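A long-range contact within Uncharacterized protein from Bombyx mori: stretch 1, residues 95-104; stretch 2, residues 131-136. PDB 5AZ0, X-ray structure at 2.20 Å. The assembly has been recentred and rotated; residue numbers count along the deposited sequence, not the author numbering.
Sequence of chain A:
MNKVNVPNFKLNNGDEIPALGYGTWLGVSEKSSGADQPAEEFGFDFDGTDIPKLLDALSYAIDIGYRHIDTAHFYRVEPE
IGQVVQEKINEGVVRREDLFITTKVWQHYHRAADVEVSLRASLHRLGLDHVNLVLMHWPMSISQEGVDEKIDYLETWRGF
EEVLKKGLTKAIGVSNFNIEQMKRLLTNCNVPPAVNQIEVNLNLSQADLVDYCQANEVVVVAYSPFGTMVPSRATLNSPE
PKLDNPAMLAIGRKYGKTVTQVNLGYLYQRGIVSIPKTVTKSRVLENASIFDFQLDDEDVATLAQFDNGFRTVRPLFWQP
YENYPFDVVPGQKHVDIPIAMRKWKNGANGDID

Stretch 1, residues 95-104: RREDLFITTK
Stretch 2, residues 131-136: VNLVLM

Two parallel β-strands, 100-104 and 133-136, pair edge to edge through their backbones, and the side chain of Asn132 knits together the end where the pairing begins. The strand axes approach to 4.7 Å and their N-to-C directions differ by 25°; the two stretches bury 579 Å², both sides summed. Thr102 pairs with Leu133 (CA to CA 4.7 Å), Thr103 with Val134 (CA to CA 5.1 Å) and Lys104 with Leu135 (CA to CA 4.6 Å). Phi/psi values are extended: -119/127 at Ile101, -113/136 at Thr102, -130/-179 at Thr103, -151/144 at Lys104, and -150/136, -125/136 and -113/148 from Leu133 to Leu135.

Hydrogen bonds alternate in the parallel manner. Ile101 O accepts from Asn132 N at 3.0 Å and, weakly, from Leu133 N at 3.3 Å; Thr103 N donates to Leu133 O at 3.1 Å, and Thr103 O accepts from Leu135 N at 3.1 Å. CA-H...O contacts fill in between, from Thr102 CA to Leu133 O (3.2 Å), Val134 CA to Thr103 O (3.3 Å) and Lys104 CA to Leu135 O (3.3 Å).

Asn132 lies outside the strand, at phi/psi -80/-30, with CB directed toward stretch 1 (chi1 -61°, m; chi2 79°). Its OD1 takes three hydrogen bonds: from Ile101 N at 2.9 Å, nearly straight at 165°, and from Arg96 NH1 at 3.0 Å and NH2 at 2.8 Å. Arg96, in the 3-10 segment 96-98 (chi1 to chi3 t, p, t), thus meets this oxygen with the edge of its guanidinium, while its NH1 also donates weakly to Leu99 O at 3.1 Å. One water accepts from Asn132 ND2 at 3.0 Å and donates to Leu99 O at 3.0 Å, bridging the stretches.

The Phe100 ring (chi1 -167°, t; chi2 -78°) lays a face against Asn132: CB sits 3.6 Å from the ring centroid, 9° off the normal, a CH-pi contact. Phe100 CE1 also packs against Leu133 CB at 3.7 Å.

Beyond this, side chains alternate between sheet faces. Thr102, Leu133, Lys104 and Leu135 share one face, where Thr102 OG1 lies 3.6 Å from Leu133 CD2 and Lys104 CE 3.9 Å from Leu135 CD1; the lysine end leads away, and its NZ is hydrogen-bonded elsewhere in the structure. Thr103 (t) and Val134 (p) occupy the other face, with Thr103 CG2 4.2 Å from Val134 CG2 and 3.9 Å from Val131 CG1.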

# COMPACT_ATOMS: atom_id res chain seq x y z
N ARG A 95 16.73 -15.04 3.95
CA ARG A 95 17.53 -14.68 2.78
C ARG A 95 16.76 -13.55 2.01
O ARG A 95 15.51 -13.47 2.10
CB ARG A 95 17.67 -15.89 1.82
CG ARG A 95 18.68 -17.00 2.22
CD ARG A 95 18.85 -18.08 1.13
NE ARG A 95 17.60 -18.85 1.07
CZ ARG A 95 16.71 -18.87 0.06
NH1 ARG A 95 16.89 -18.21 -1.10
NH2 ARG A 95 15.60 -19.61 0.21
N ARG A 96 17.50 -12.73 1.27
CA ARG A 96 16.92 -11.65 0.45
C ARG A 96 15.74 -12.19 -0.34
O ARG A 96 14.69 -11.58 -0.36
CB ARG A 96 17.98 -11.04 -0.51
CG ARG A 96 17.44 -10.24 -1.73
CD ARG A 96 16.79 -9.00 -1.22
NE ARG A 96 16.05 -8.19 -2.22
CZ ARG A 96 14.73 -8.20 -2.39
NH1 ARG A 96 13.96 -9.10 -1.78
NH2 ARG A 96 14.21 -7.36 -3.22
N GLU A 97 15.95 -13.35 -0.94
CA GLU A 97 15.03 -14.01 -1.83
C GLU A 97 13.70 -14.36 -1.13
O GLU A 97 12.72 -14.64 -1.83
CB GLU A 97 15.64 -15.35 -2.32
CG GLU A 97 16.81 -15.28 -3.33
CD GLU A 97 18.18 -14.73 -2.82
OE1 GLU A 97 18.54 -14.83 -1.61
OE2 GLU A 97 18.93 -14.16 -3.65
N ASP A 98 13.69 -14.43 0.21
CA ASP A 98 12.44 -14.75 0.88
C ASP A 98 11.56 -13.50 1.01
O ASP A 98 10.41 -13.63 1.40
CB ASP A 98 12.71 -15.30 2.29
CG ASP A 98 13.66 -16.55 2.27
OD1 ASP A 98 13.55 -17.40 1.37
OD2 ASP A 98 14.55 -16.61 3.13
N LEU A 99 12.16 -12.31 0.89
CA LEU A 99 11.44 -11.10 1.18
C LEU A 99 10.81 -10.52 -0.10
O LEU A 99 11.39 -10.65 -1.15
CB LEU A 99 12.37 -10.08 1.77
CG LEU A 99 12.99 -10.51 3.08
CD1 LEU A 99 14.07 -9.50 3.46
CD2 LEU A 99 11.92 -10.56 4.13
N PHE A 100 9.65 -9.89 0.07
CA PHE A 100 9.00 -9.11 -0.95
C PHE A 100 9.03 -7.68 -0.50
O PHE A 100 8.32 -7.33 0.43
CB PHE A 100 7.54 -9.55 -1.11
CG PHE A 100 6.89 -9.00 -2.34
CD1 PHE A 100 6.42 -7.64 -2.38
CD2 PHE A 100 6.85 -9.76 -3.49
CE1 PHE A 100 5.89 -7.13 -3.56
CE2 PHE A 100 6.32 -9.27 -4.68
CZ PHE A 100 5.83 -7.97 -4.72
N ILE A 101 9.83 -6.83 -1.17
CA ILE A 101 10.00 -5.45 -0.75
C ILE A 101 9.55 -4.50 -1.83
O ILE A 101 9.93 -4.61 -2.98
CB ILE A 101 11.49 -5.18 -0.43
CG1 ILE A 101 11.92 -6.08 0.74
CG2 ILE A 101 11.72 -3.71 -0.07
CD1 ILE A 101 13.43 -6.09 0.89
N THR A 102 8.69 -3.59 -1.44
CA THR A 102 8.08 -2.60 -2.37
C THR A 102 8.56 -1.19 -2.04
O THR A 102 8.65 -0.82 -0.86
CB THR A 102 6.55 -2.59 -2.20
OG1 THR A 102 6.00 -3.82 -2.65
CG2 THR A 102 5.89 -1.49 -3.07
N THR A 103 8.91 -0.41 -3.05
CA THR A 103 9.08 1.02 -2.85
C THR A 103 8.29 1.79 -3.94
O THR A 103 7.63 1.17 -4.75
CB THR A 103 10.56 1.48 -2.73
OG1 THR A 103 10.55 2.85 -2.28
CG2 THR A 103 11.26 1.42 -4.04
N LYS A 104 8.35 3.11 -3.92
CA LYS A 104 7.43 3.96 -4.66
C LYS A 104 8.11 5.29 -5.06
O LYS A 104 8.96 5.77 -4.33
CB LYS A 104 6.11 4.20 -3.92
CG LYS A 104 5.50 2.98 -3.28
CD LYS A 104 4.27 3.34 -2.45
CE LYS A 104 4.00 2.13 -1.56
NZ LYS A 104 2.99 2.36 -0.55
N VAL A 131 14.33 -4.14 -6.02
CA VAL A 131 13.12 -4.34 -5.25
C VAL A 131 12.29 -5.41 -5.96
O VAL A 131 12.53 -5.72 -7.12
CB VAL A 131 12.24 -3.07 -5.07
CG1 VAL A 131 12.83 -2.14 -3.97
CG2 VAL A 131 12.02 -2.30 -6.38
N ASN A 132 11.33 -5.95 -5.23
CA ASN A 132 10.36 -6.89 -5.80
C ASN A 132 9.26 -6.15 -6.55
O ASN A 132 8.71 -6.71 -7.51
CB ASN A 132 9.73 -7.77 -4.76
CG ASN A 132 10.78 -8.61 -4.05
OD1 ASN A 132 11.49 -8.09 -3.15
ND2 ASN A 132 10.94 -9.88 -4.48
N LEU A 133 8.95 -4.93 -6.11
CA LEU A 133 7.89 -4.18 -6.74
C LEU A 133 8.20 -2.67 -6.62
O LEU A 133 8.58 -2.21 -5.54
CB LEU A 133 6.55 -4.55 -6.08
CG LEU A 133 5.34 -3.71 -6.54
CD1 LEU A 133 5.02 -3.97 -8.02
CD2 LEU A 133 4.15 -4.13 -5.67
N VAL A 134 8.01 -1.90 -7.70
CA VAL A 134 8.03 -0.45 -7.57
C VAL A 134 6.74 0.13 -8.15
O VAL A 134 6.32 -0.29 -9.24
CB VAL A 134 9.31 0.12 -8.20
CG1 VAL A 134 9.37 -0.08 -9.70
CG2 VAL A 134 9.45 1.61 -7.88
N LEU A 135 6.16 1.08 -7.45
CA LEU A 135 4.93 1.77 -7.84
C LEU A 135 5.09 3.24 -8.18
O LEU A 135 5.91 3.96 -7.59
CB LEU A 135 3.90 1.69 -6.71
CG LEU A 135 3.69 0.33 -6.07
CD1 LEU A 135 2.73 0.40 -4.87
CD2 LEU A 135 3.19 -0.68 -7.09
N MET A 136 4.25 3.67 -9.10
CA MET A 136 3.90 5.05 -9.27
C MET A 136 3.01 5.48 -8.16
O MET A 136 1.85 5.02 -8.01
CB MET A 136 3.32 5.28 -10.66
CG MET A 136 3.30 6.79 -11.05
SD MET A 136 2.41 7.14 -12.58
CE MET A 136 2.92 5.83 -13.72
O HOH W 1 12.80 -11.96 -3.51